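Local coordinates for protein probable acetyltransferase (Agrobacterium tumefaciens, PDB 2GE3) that is probably an acetyltransferase of the GNAT family, binding acetyl coenzyme A and presumably passing its acetyl group to an acceptor not yet identified, at residues Gly87-Gly92 against Arg105-Thr110; Arg109-Ala114 against Glu138-Ala143. All coordinates share one frame; numbering follows the deposited sequence.

Interaction 1: residues Gly87-Gly92 against Arg105-Thr110. With ACO (acetyl coenzyme *a), chain E.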
ATOM      1  N   GLY A  87      10.464  -1.662   2.578  1.00 32.58           N
ATOM      2  CA  GLY A  87       9.738  -2.282   3.699  1.00 29.58           C
ATOM      3  C   GLY A  87       8.750  -1.267   4.313  1.00 29.91           C
ATOM      4  O   GLY A  87       9.004  -0.075   4.222  1.00 30.72           O
ATOM      5  N   THR A  88       7.624  -1.737   4.872  1.00 29.13           N
ATOM      6  CA  THR A  88       6.637  -0.912   5.562  1.00 30.24           C
ATOM      7  C   THR A  88       6.769  -1.118   7.060  1.00 29.14           C
ATOM      8  O   THR A  88       6.751  -2.251   7.526  1.00 29.18           O
ATOM      9  CB  THR A  88       5.241  -1.286   5.168  1.00 30.73           C
ATOM     10  OG1 THR A  88       5.150  -1.165   3.779  1.00 32.01           O
ATOM     11  CG2 THR A  88       4.146  -0.317   5.794  1.00 32.17           C
ATOM     12  N   LEU A  89       6.943  -0.036   7.780  1.00 28.21           N
ATOM     13  CA  LEU A  89       7.077  -0.062   9.231  1.00 29.42           C
ATOM     14  C   LEU A  89       5.709   0.041   9.990  1.00 30.35           C
ATOM     15  O   LEU A  89       4.850   0.791   9.587  1.00 30.79           O
ATOM     16  CB  LEU A  89       8.082   1.024   9.703  1.00 30.72           C
ATOM     17  CG  LEU A  89       8.533   1.024  11.209  1.00 29.89           C
ATOM     18  CD1 LEU A  89       9.943   1.446  11.308  1.00 33.82           C
ATOM     19  CD2 LEU A  89       7.673   1.967  11.935  1.00 29.28           C
ATOM     20  N   GLY A  90       5.493  -0.797  11.023  1.00 31.03           N
ATOM     21  CA  GLY A  90       4.438  -0.543  12.046  1.00 29.46           C
ATOM     22  C   GLY A  90       4.999  -0.744  13.467  1.00 28.26           C
ATOM     23  O   GLY A  90       5.995  -1.413  13.665  1.00 27.66           O
HETATM   24  N   MSE A  91       4.386  -0.116  14.447  1.00 26.39           N
HETATM   25  CA  MSE A  91       4.853  -0.199  15.802  1.00 30.65           C
HETATM   26  C   MSE A  91       3.800   0.311  16.744  1.00 27.82           C
HETATM   27  O   MSE A  91       2.919   1.087  16.330  1.00 26.40           O
HETATM   28  CB  MSE A  91       6.077   0.657  15.985  1.00 28.62           C
HETATM   29  CG  MSE A  91       5.787   2.093  15.776  1.00 30.62           C
HETATM   30 SE   MSE A  91       7.597   3.037  16.015  1.00 44.03          SE
HETATM   31  CE  MSE A  91       8.272   2.076  17.749  1.00 25.54           C
ATOM     32  N   GLY A  92       3.945  -0.089  18.006  1.00 24.61           N
ATOM     33  CA  GLY A  92       2.965   0.244  19.033  1.00 24.56           C
ATOM     34  C   GLY A  92       3.565  -0.019  20.386  1.00 25.13           C
ATOM     35  O   GLY A  92       4.439  -0.890  20.556  1.00 25.72           O
ATOM     36  N   ARG A 105      14.181   3.597  20.804  1.00 27.35           N
ATOM     37  CA  ARG A 105      15.069   2.438  20.880  1.00 26.43           C
ATOM     38  C   ARG A 105      14.633   1.288  20.020  1.00 26.62           C
ATOM     39  O   ARG A 105      15.430   0.665  19.363  1.00 25.28           O
ATOM     40  CB  ARG A 105      15.199   1.893  22.344  1.00 22.71           C
ATOM     41  CG  ARG A 105      15.802   2.818  23.419  1.00 24.37           C
ATOM     42  CD  ARG A 105      16.257   1.879  24.510  1.00 35.28           C
ATOM     43  NE  ARG A 105      15.423   1.831  25.618  1.00 43.20           N
ATOM     44  CZ  ARG A 105      15.242   0.773  26.409  1.00 45.26           C
ATOM     45  NH1 ARG A 105      15.764  -0.425  26.167  1.00 42.77           N
ATOM     46  NH2 ARG A 105      14.456   0.951  27.452  1.00 42.86           N
ATOM     47  N   LEU A 106      13.363   0.946  20.083  1.00 28.52           N
ATOM     48  CA  LEU A 106      12.806  -0.100  19.192  1.00 29.91           C
ATOM     49  C   LEU A 106      13.001   0.231  17.706  1.00 31.16           C
ATOM     50  O   LEU A 106      13.381  -0.661  16.928  1.00 31.11           O
ATOM     51  CB  LEU A 106      11.316  -0.210  19.460  1.00 29.27           C
ATOM     52  CG  LEU A 106      10.428  -1.414  19.795  1.00 31.70           C
ATOM     53  CD1 LEU A 106      11.059  -2.645  20.407  1.00 29.63           C
ATOM     54  CD2 LEU A 106       9.218  -0.833  20.681  1.00 30.46           C
HETATM   55  N   MSE A 107      12.736   1.485  17.301  1.00 30.25           N
HETATM   56  CA  MSE A 107      12.979   1.912  15.930  1.00 35.40           C
HETATM   57  C   MSE A 107      14.425   1.784  15.490  1.00 31.74           C
HETATM   58  O   MSE A 107      14.668   1.250  14.455  1.00 29.34           O
HETATM   59  CB  MSE A 107      12.585   3.365  15.715  1.00 33.23           C
HETATM   60  CG  MSE A 107      11.966   3.642  14.310  1.00 44.56           C
HETATM   61 SE   MSE A 107      10.654   5.190  14.587  1.00 54.95          SE
HETATM   62  CE  MSE A 107      10.310   4.524  16.300  1.00 57.69           C
ATOM     63  N   ARG A 108      15.386   2.294  16.288  1.00 31.27           N
ATOM     64  CA  ARG A 108      16.802   2.126  15.988  1.00 30.51           C
ATOM     65  C   ARG A 108      17.271   0.720  15.734  1.00 30.85           C
ATOM     66  O   ARG A 108      18.104   0.482  14.832  1.00 29.70           O
ATOM     67  CB  ARG A 108      17.666   2.788  17.087  1.00 31.71           C
ATOM     68  CG  ARG A 108      17.341   4.233  17.168  1.00 30.31           C
ATOM     69  CD  ARG A 108      18.402   5.165  17.547  1.00 32.21           C
ATOM     70  NE  ARG A 108      17.895   6.049  18.565  1.00 32.71           N
ATOM     71  CZ  ARG A 108      17.597   7.334  18.462  1.00 39.79           C
ATOM     72  NH1 ARG A 108      17.746   8.099  17.283  1.00 40.57           N
ATOM     73  NH2 ARG A 108      17.174   7.872  19.618  1.00 31.53           N
ATOM     74  N   ARG A 109      16.839  -0.200  16.595  1.00 30.21           N
ATOM     75  CA  ARG A 109      17.180  -1.609  16.429  1.00 29.60           C
ATOM     76  C   ARG A 109      16.558  -2.169  15.160  1.00 30.39           C
ATOM     77  O   ARG A 109      17.170  -2.991  14.442  1.00 31.00           O
ATOM     78  CB  ARG A 109      16.692  -2.445  17.619  1.00 29.25           C
ATOM     79  CG  ARG A 109      17.560  -2.223  18.937  1.00 29.72           C
ATOM     80  CD  ARG A 109      19.008  -2.837  18.693  1.00 31.39           C
ATOM     81  NE  ARG A 109      18.956  -4.312  18.571  1.00 36.18           N
ATOM     82  CZ  ARG A 109      18.751  -5.144  19.608  1.00 41.68           C
ATOM     83  NH1 ARG A 109      18.513  -4.658  20.843  1.00 41.93           N
ATOM     84  NH2 ARG A 109      18.734  -6.458  19.418  1.00 40.48           N
ATOM     85  N   THR A 110      15.308  -1.796  14.918  1.00 29.53           N
ATOM     86  CA  THR A 110      14.529  -2.357  13.812  1.00 28.69           C
ATOM     87  C   THR A 110      15.070  -1.827  12.470  1.00 28.39           C
ATOM     88  O   THR A 110      15.186  -2.587  11.538  1.00 29.07           O
ATOM     89  CB  THR A 110      13.006  -2.104  13.992  1.00 29.09           C
ATOM     90  OG1 THR A 110      12.603  -2.640  15.263  1.00 29.05           O
ATOM     91  CG2 THR A 110      12.113  -2.768  12.819  1.00 26.79           C
TER
HETATM   92  N1A ACO E1301       3.330  16.239  20.584  1.00 27.30           N
HETATM   93  C2A ACO E1301       4.549  16.486  20.105  1.00 26.45           C
HETATM   94  N3A ACO E1301       5.602  15.738  20.482  1.00 28.57           N
HETATM   95  C4A ACO E1301       5.456  14.734  21.383  1.00 24.63           C
HETATM   96  C5A ACO E1301       4.169  14.403  21.919  1.00 27.84           C
HETATM   97  C6A ACO E1301       3.057  15.237  21.474  1.00 28.23           C
HETATM   98  N6A ACO E1301       1.798  14.904  21.979  1.00 27.35           N
HETATM   99  N7A ACO E1301       4.327  13.377  22.848  1.00 25.35           N
HETATM  100  C8A ACO E1301       5.611  13.018  22.864  1.00 23.91           C
HETATM  101  N9A ACO E1301       6.274  13.854  22.020  1.00 27.10           N
HETATM  102  C1B ACO E1301       7.683  13.755  21.737  1.00 26.83           C
HETATM  103  C2B ACO E1301       8.590  13.463  22.920  1.00 28.46           C
HETATM  104  O2B ACO E1301       9.010  14.754  23.414  1.00 29.50           O
HETATM  105  C3B ACO E1301       9.653  12.679  22.138  1.00 32.14           C
HETATM  106  O3B ACO E1301      10.398  13.604  21.329  1.00 39.90           O
HETATM  107  P3B ACO E1301      11.756  14.410  21.776  1.00 43.51           P
HETATM  108  O7A ACO E1301      11.483  15.441  22.865  1.00 49.48           O
HETATM  109  O8A ACO E1301      11.990  15.083  20.421  1.00 46.38           O
HETATM  110  O9A ACO E1301      12.630  13.365  22.388  1.00 45.26           O
HETATM  111  C4B ACO E1301       8.898  11.844  21.103  1.00 29.90           C
HETATM  112  O4B ACO E1301       7.738  12.618  20.827  1.00 28.96           O
HETATM  113  C5B ACO E1301       8.444  10.478  21.690  1.00 29.70           C
HETATM  114  O5B ACO E1301       9.576   9.623  21.742  1.00 21.21           O
HETATM  115  P1A ACO E1301       9.606   8.235  22.421  1.00 26.44           P
HETATM  116  O1A ACO E1301      10.781   7.587  21.791  1.00 29.36           O
HETATM  117  O2A ACO E1301       9.500   8.671  23.867  1.00 29.82           O
HETATM  118  O3A ACO E1301       8.219   7.607  21.859  1.00 24.09           O
HETATM  119  P2A ACO E1301       7.344   6.425  22.392  1.00 25.95           P
HETATM  120  O4A ACO E1301       7.997   5.419  23.287  1.00 28.81           O
HETATM  121  O5A ACO E1301       6.122   7.116  22.934  1.00 23.99           O
HETATM  122  O6A ACO E1301       6.988   5.655  20.981  1.00 24.13           O
HETATM  123  CBP ACO E1301       4.969   5.640  19.601  1.00 26.35           C
HETATM  124  CCP ACO E1301       6.263   6.387  19.971  1.00 20.44           C
HETATM  125  CDP ACO E1301       4.163   6.576  18.639  1.00 19.66           C
HETATM  126  CEP ACO E1301       5.269   4.295  18.940  1.00 22.53           C
HETATM  127  CAP ACO E1301       4.108   5.232  20.864  1.00 25.06           C
HETATM  128  OAP ACO E1301       3.819   6.437  21.528  1.00 23.00           O
HETATM  129  C9P ACO E1301       2.796   4.524  20.669  1.00 24.39           C
HETATM  130  O9P ACO E1301       2.765   3.295  20.632  1.00 26.41           O
HETATM  131  N8P ACO E1301       1.668   5.254  20.562  1.00 22.09           N
HETATM  132  C7P ACO E1301       0.398   4.555  20.254  1.00 18.57           C
HETATM  133  C6P ACO E1301       0.420   3.769  18.959  1.00 19.76           C
HETATM  134  C5P ACO E1301       0.981   4.439  17.729  1.00 19.64           C
HETATM  135  O5P ACO E1301       0.817   5.630  17.482  1.00 23.36           O
HETATM  136  N4P ACO E1301       1.622   3.633  16.871  1.00 24.43           N
HETATM  137  C3P ACO E1301       2.479   4.179  15.838  1.00 29.40           C
HETATM  138  C2P ACO E1301       1.630   4.898  14.819  1.00 42.06           C
HETATM  139  S1P ACO E1301       0.644   3.728  13.916  1.00 51.74           S
HETATM  140  C   ACO E1301       0.933   4.866  12.726  1.00 46.42           C
HETATM  141  O   ACO E1301       1.907   5.558  12.842  1.00 44.11           O
HETATM  142  CH3 ACO E1301      -0.017   4.838  11.554  1.00 47.99           C
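Met91 of the strand and Met107 of the helix, both selenomethionines, meet through their ends: the terminal methyl CE of Met107 comes up against SE and CE of Met91, the two chains crossing at about a right angle. The modelled gap of 3.1 Å between Met91 SE and Met107 CE is too short for a relaxed contact and is doubtful in detail. Met91 CE to Met107 CE, at 3.5 Å, is also tighter than usual, while the two selenium atoms lie 4.0 Å apart. Met91 has CG between its backbone N and carbonyl carbon (chi1 64°), runs extended through chi2 and bends at chi3, which also carries CE to 4.2 Å from Leu106 CB. Leu89 CD1 reaches Met107 CG at 4.2 Å, two residues earlier on the same face of the strand. These contacts are apolar, and all four residues are buried. The segments run nearly antiparallel, at 150°, with axes 10.3 Å apart, the spacing of a helix laid on a sheet. They are the first strand and the helix of the beta-alpha-beta unit 86-93, 102-117, 121-127, the coenzyme A-binding core of the GNAT fold. Met91 also serves the ligand: CG, SE and CE pack on the coenzyme methyl CEP, CG also on C3P, and its O accepts a weak, bent bond from ACO N4P at 2.9 Å. Farther out, Thr110 OG1 donates to Leu106 O at 2.7 Å, tilted 35° from the carbonyl plane and on the opposite face from Thr110 N, so that one oxygen holds two donors and the threonine hydroxyl is satisfied within the helix. Leu106 and Thr110 then continue onto Cys73 of strand 68-77, whereas Met107 is backed by Leu136, Tyr137 and Ile140 of helix 131-140.

Interaction 2: residues Arg109-Ala114 against Glu138-Ala143. With ACO (acetyl coenzyme *a), chain E.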
ATOM      1  N   ARG A 109      16.839  -0.200  16.595  1.00 30.21           N
ATOM      2  CA  ARG A 109      17.180  -1.609  16.429  1.00 29.60           C
ATOM      3  C   ARG A 109      16.558  -2.169  15.160  1.00 30.39           C
ATOM      4  O   ARG A 109      17.170  -2.991  14.442  1.00 31.00           O
ATOM      5  CB  ARG A 109      16.692  -2.445  17.619  1.00 29.25           C
ATOM      6  CG  ARG A 109      17.560  -2.223  18.937  1.00 29.72           C
ATOM      7  CD  ARG A 109      19.008  -2.837  18.693  1.00 31.39           C
ATOM      8  NE  ARG A 109      18.956  -4.312  18.571  1.00 36.18           N
ATOM      9  CZ  ARG A 109      18.751  -5.144  19.608  1.00 41.68           C
ATOM     10  NH1 ARG A 109      18.513  -4.658  20.843  1.00 41.93           N
ATOM     11  NH2 ARG A 109      18.734  -6.458  19.418  1.00 40.48           N
ATOM     12  N   THR A 110      15.308  -1.796  14.918  1.00 29.53           N
ATOM     13  CA  THR A 110      14.529  -2.357  13.812  1.00 28.69           C
ATOM     14  C   THR A 110      15.070  -1.827  12.470  1.00 28.39           C
ATOM     15  O   THR A 110      15.186  -2.587  11.538  1.00 29.07           O
ATOM     16  CB  THR A 110      13.006  -2.104  13.992  1.00 29.09           C
ATOM     17  OG1 THR A 110      12.603  -2.640  15.263  1.00 29.05           O
ATOM     18  CG2 THR A 110      12.113  -2.768  12.819  1.00 26.79           C
ATOM     19  N   LEU A 111      15.411  -0.543  12.383  1.00 28.20           N
ATOM     20  CA  LEU A 111      16.051   0.045  11.193  1.00 28.79           C
ATOM     21  C   LEU A 111      17.431  -0.472  10.920  1.00 30.77           C
ATOM     22  O   LEU A 111      17.867  -0.642   9.743  1.00 30.72           O
ATOM     23  CB  LEU A 111      16.096   1.588  11.322  1.00 27.88           C
ATOM     24  CG  LEU A 111      14.700   2.300  11.250  1.00 32.16           C
ATOM     25  CD1 LEU A 111      14.872   3.749  11.605  1.00 32.09           C
ATOM     26  CD2 LEU A 111      14.046   2.206   9.794  1.00 24.73           C
ATOM     27  N   ASP A 112      18.208  -0.644  11.993  1.00 32.91           N
ATOM     28  CA  ASP A 112      19.477  -1.215  11.788  1.00 33.15           C
ATOM     29  C   ASP A 112      19.370  -2.654  11.219  1.00 32.87           C
ATOM     30  O   ASP A 112      20.062  -3.001  10.248  1.00 31.64           O
ATOM     31  CB  ASP A 112      20.316  -1.140  13.033  1.00 35.32           C
ATOM     32  CG  ASP A 112      21.768  -0.663  12.685  1.00 43.33           C
ATOM     33  OD1 ASP A 112      21.988   0.565  12.277  1.00 47.49           O
ATOM     34  OD2 ASP A 112      22.631  -1.549  12.743  1.00 37.98           O
ATOM     35  N   ALA A 113      18.487  -3.486  11.768  1.00 31.73           N
ATOM     36  CA  ALA A 113      18.329  -4.807  11.177  1.00 31.23           C
ATOM     37  C   ALA A 113      17.830  -4.715   9.697  1.00 31.64           C
ATOM     38  O   ALA A 113      18.187  -5.574   8.873  1.00 30.80           O
ATOM     39  CB  ALA A 113      17.382  -5.597  11.964  1.00 31.87           C
ATOM     40  N   ALA A 114      16.980  -3.729   9.372  1.00 30.39           N
ATOM     41  CA  ALA A 114      16.507  -3.592   7.970  1.00 31.85           C
ATOM     42  C   ALA A 114      17.630  -3.257   6.993  1.00 30.68           C
ATOM     43  O   ALA A 114      17.670  -3.733   5.867  1.00 27.88           O
ATOM     44  CB  ALA A 114      15.386  -2.566   7.833  1.00 30.45           C
ATOM     45  N   GLU A 138      10.095  12.081  12.958  1.00 24.49           N
ATOM     46  CA  GLU A 138      11.036  13.178  12.612  1.00 27.63           C
ATOM     47  C   GLU A 138      12.409  13.039  13.313  1.00 27.72           C
ATOM     48  O   GLU A 138      13.420  13.138  12.676  1.00 26.63           O
ATOM     49  CB  GLU A 138      10.418  14.568  12.910  1.00 26.04           C
ATOM     50  CG  GLU A 138       9.226  14.778  11.921  1.00 27.60           C
ATOM     51  CD  GLU A 138       8.404  16.034  12.206  1.00 29.83           C
ATOM     52  OE1 GLU A 138       8.541  16.597  13.308  1.00 36.89           O
ATOM     53  OE2 GLU A 138       7.574  16.436  11.361  1.00 35.04           O
ATOM     54  N   LYS A 139      12.399  12.768  14.625  1.00 28.91           N
ATOM     55  CA  LYS A 139      13.586  12.671  15.414  1.00 29.01           C
ATOM     56  C   LYS A 139      14.448  11.559  14.851  1.00 29.48           C
ATOM     57  O   LYS A 139      15.626  11.720  14.715  1.00 29.56           O
ATOM     58  CB  LYS A 139      13.206  12.348  16.856  1.00 29.71           C
ATOM     59  CG  LYS A 139      14.341  12.216  17.745  1.00 31.92           C
ATOM     60  CD  LYS A 139      14.104  11.249  18.863  1.00 41.36           C
ATOM     61  CE  LYS A 139      12.798  11.528  19.636  1.00 47.61           C
ATOM     62  NZ  LYS A 139      12.803  10.631  20.888  1.00 55.76           N
ATOM     63  N   ILE A 140      13.856  10.398  14.552  1.00 29.19           N
ATOM     64  CA  ILE A 140      14.641   9.271  14.041  1.00 27.63           C
ATOM     65  C   ILE A 140      15.247   9.584  12.654  1.00 27.33           C
ATOM     66  O   ILE A 140      16.209   8.979  12.314  1.00 25.20           O
ATOM     67  CB  ILE A 140      13.755   8.008  13.935  1.00 28.55           C
ATOM     68  CG1 ILE A 140      13.286   7.552  15.336  1.00 27.12           C
ATOM     69  CG2 ILE A 140      14.489   6.868  13.215  1.00 30.02           C
ATOM     70  CD1 ILE A 140      14.330   7.275  16.371  1.00 24.36           C
ATOM     71  N   GLY A 141      14.653  10.504  11.861  1.00 26.28           N
ATOM     72  CA  GLY A 141      15.198  10.906  10.580  1.00 23.91           C
ATOM     73  C   GLY A 141      14.285  10.515   9.379  1.00 25.23           C
ATOM     74  O   GLY A 141      14.714  10.608   8.241  1.00 23.86           O
ATOM     75  N   PHE A 142      12.999  10.175   9.602  1.00 24.85           N
ATOM     76  CA  PHE A 142      12.051  10.019   8.483  1.00 23.94           C
ATOM     77  C   PHE A 142      11.780  11.395   7.856  1.00 24.67           C
ATOM     78  O   PHE A 142      11.751  12.357   8.546  1.00 25.66           O
ATOM     79  CB  PHE A 142      10.748   9.373   8.899  1.00 22.41           C
ATOM     80  CG  PHE A 142      10.870   7.901   9.067  1.00 24.68           C
ATOM     81  CD1 PHE A 142      11.471   7.359  10.217  1.00 22.47           C
ATOM     82  CD2 PHE A 142      10.360   7.036   8.095  1.00 19.51           C
ATOM     83  CE1 PHE A 142      11.559   5.980  10.388  1.00 27.40           C
ATOM     84  CE2 PHE A 142      10.467   5.635   8.249  1.00 28.39           C
ATOM     85  CZ  PHE A 142      11.034   5.094   9.403  1.00 24.57           C
ATOM     86  N   ALA A 143      11.693  11.453   6.536  1.00 23.74           N
ATOM     87  CA  ALA A 143      11.310  12.603   5.781  1.00 23.53           C
ATOM     88  C   ALA A 143       9.805  12.530   5.461  1.00 24.13           C
ATOM     89  O   ALA A 143       9.247  11.441   5.100  1.00 23.94           O
ATOM     90  CB  ALA A 143      12.155  12.657   4.455  1.00 20.85           C
TER
HETATM   91  N1A ACO E1301       3.330  16.239  20.584  1.00 27.30           N
HETATM   92  C2A ACO E1301       4.549  16.486  20.105  1.00 26.45           C
HETATM   93  N3A ACO E1301       5.602  15.738  20.482  1.00 28.57           N
HETATM   94  C4A ACO E1301       5.456  14.734  21.383  1.00 24.63           C
HETATM   95  C5A ACO E1301       4.169  14.403  21.919  1.00 27.84           C
HETATM   96  C6A ACO E1301       3.057  15.237  21.474  1.00 28.23           C
HETATM   97  N6A ACO E1301       1.798  14.904  21.979  1.00 27.35           N
HETATM   98  N7A ACO E1301       4.327  13.377  22.848  1.00 25.35           N
HETATM   99  C8A ACO E1301       5.611  13.018  22.864  1.00 23.91           C
HETATM  100  N9A ACO E1301       6.274  13.854  22.020  1.00 27.10           N
HETATM  101  C1B ACO E1301       7.683  13.755  21.737  1.00 26.83           C
HETATM  102  C2B ACO E1301       8.590  13.463  22.920  1.00 28.46           C
HETATM  103  O2B ACO E1301       9.010  14.754  23.414  1.00 29.50           O
HETATM  104  C3B ACO E1301       9.653  12.679  22.138  1.00 32.14           C
HETATM  105  O3B ACO E1301      10.398  13.604  21.329  1.00 39.90           O
HETATM  106  P3B ACO E1301      11.756  14.410  21.776  1.00 43.51           P
HETATM  107  O7A ACO E1301      11.483  15.441  22.865  1.00 49.48           O
HETATM  108  O8A ACO E1301      11.990  15.083  20.421  1.00 46.38           O
HETATM  109  O9A ACO E1301      12.630  13.365  22.388  1.00 45.26           O
HETATM  110  C4B ACO E1301       8.898  11.844  21.103  1.00 29.90           C
HETATM  111  O4B ACO E1301       7.738  12.618  20.827  1.00 28.96           O
HETATM  112  C5B ACO E1301       8.444  10.478  21.690  1.00 29.70           C
HETATM  113  O5B ACO E1301       9.576   9.623  21.742  1.00 21.21           O
HETATM  114  P1A ACO E1301       9.606   8.235  22.421  1.00 26.44           P
HETATM  115  O1A ACO E1301      10.781   7.587  21.791  1.00 29.36           O
HETATM  116  O2A ACO E1301       9.500   8.671  23.867  1.00 29.82           O
HETATM  117  O3A ACO E1301       8.219   7.607  21.859  1.00 24.09           O
HETATM  118  P2A ACO E1301       7.344   6.425  22.392  1.00 25.95           P
HETATM  119  O4A ACO E1301       7.997   5.419  23.287  1.00 28.81           O
HETATM  120  O5A ACO E1301       6.122   7.116  22.934  1.00 23.99           O
HETATM  121  O6A ACO E1301       6.988   5.655  20.981  1.00 24.13           O
HETATM  122  CBP ACO E1301       4.969   5.640  19.601  1.00 26.35           C
HETATM  123  CCP ACO E1301       6.263   6.387  19.971  1.00 20.44           C
HETATM  124  CDP ACO E1301       4.163   6.576  18.639  1.00 19.66           C
HETATM  125  CEP ACO E1301       5.269   4.295  18.940  1.00 22.53           C
HETATM  126  CAP ACO E1301       4.108   5.232  20.864  1.00 25.06           C
HETATM  127  OAP ACO E1301       3.819   6.437  21.528  1.00 23.00           O
HETATM  128  C9P ACO E1301       2.796   4.524  20.669  1.00 24.39           C
HETATM  129  O9P ACO E1301       2.765   3.295  20.632  1.00 26.41           O
HETATM  130  N8P ACO E1301       1.668   5.254  20.562  1.00 22.09           N
HETATM  131  C7P ACO E1301       0.398   4.555  20.254  1.00 18.57           C
HETATM  132  C6P ACO E1301       0.420   3.769  18.959  1.00 19.76           C
HETATM  133  C5P ACO E1301       0.981   4.439  17.729  1.00 19.64           C
HETATM  134  O5P ACO E1301       0.817   5.630  17.482  1.00 23.36           O
HETATM  135  N4P ACO E1301       1.622   3.633  16.871  1.00 24.43           N
HETATM  136  C3P ACO E1301       2.479   4.179  15.838  1.00 29.40           C
HETATM  137  C2P ACO E1301       1.630   4.898  14.819  1.00 42.06           C
HETATM  138  S1P ACO E1301       0.644   3.728  13.916  1.00 51.74           S
HETATM  139  C   ACO E1301       0.933   4.866  12.726  1.00 46.42           C
HETATM  140  O   ACO E1301       1.907   5.558  12.842  1.00 44.11           O
HETATM  141  CH3 ACO E1301      -0.017   4.838  11.554  1.00 47.99           C
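Leu111 reaches from helix 102-117 to Ile140 and Phe142, which flank Gly141, the glycine of the Schellman motif that closes helix 131-140 in this GNAT fold. At Gly141 phi turns positive (115°) and a weak bond of 3.0 Å runs from Gly141 N back to Glu138 O. The tight part of the contact is a single methyl pair, Leu111 CD1 on Ile140 CG2 at 3.5 Å. With chi1 of Ile140 at -65°, CG2 stands anti to the backbone N and is the branch that touches. Phe142 makes the looser part: its CE1 is 4.2 Å from Leu111 CD1 and its CZ 4.2 Å from Leu111 CD2, so the two leucine methyls lie against the CE1-CZ bond, CD1 coming obliquely to the ring. Only 99 Å² is buried in all, yet Leu111 and Phe142 are both buried; Ile166 of strand 158-167 is among the residues covering each, and Ile75 of strand 68-77 also lies on Leu111. Toward solvent the packing gives way to polar groups. Glu138 is exposed, and its OE2 is hydrogen-bonded to His144 NE2. Lys139, partly exposed, starts with CG anti to the backbone N (chi1 180°), bends at chi2 and chi3, and brings NZ to the coenzyme: weakly to the phosphate-ester oxygen O5B at 3.5 Å, and more closely to O9A of the 3'-phosphate at 3.1 Å.

In the fold
Interactions 1 and 2 use successive turns of helix 102-117, their centres 7 Å apart; their segments overlap at Arg109 and Thr110, though neither residue makes a contact across them. Interaction 1 lies deeper, about 5 Å from the centre of the chain against about 11 Å, and buries 222 Å² rather than 99 Å². The first sets the helix on the sheet; the second sets it beside helix 131-140 and the turn that follows. They join at several points, among them Ile140 CG1 on Met107 SE (3.6 Å) and Leu89 CD1 on Phe142 CZ (4.3 Å). Both are apolar across their segments, but segment 87-92 offers a backbone oxygen to the pantetheine arm, whereas segment 138-143 offers a lysine ammonium to the 3'-phosphate.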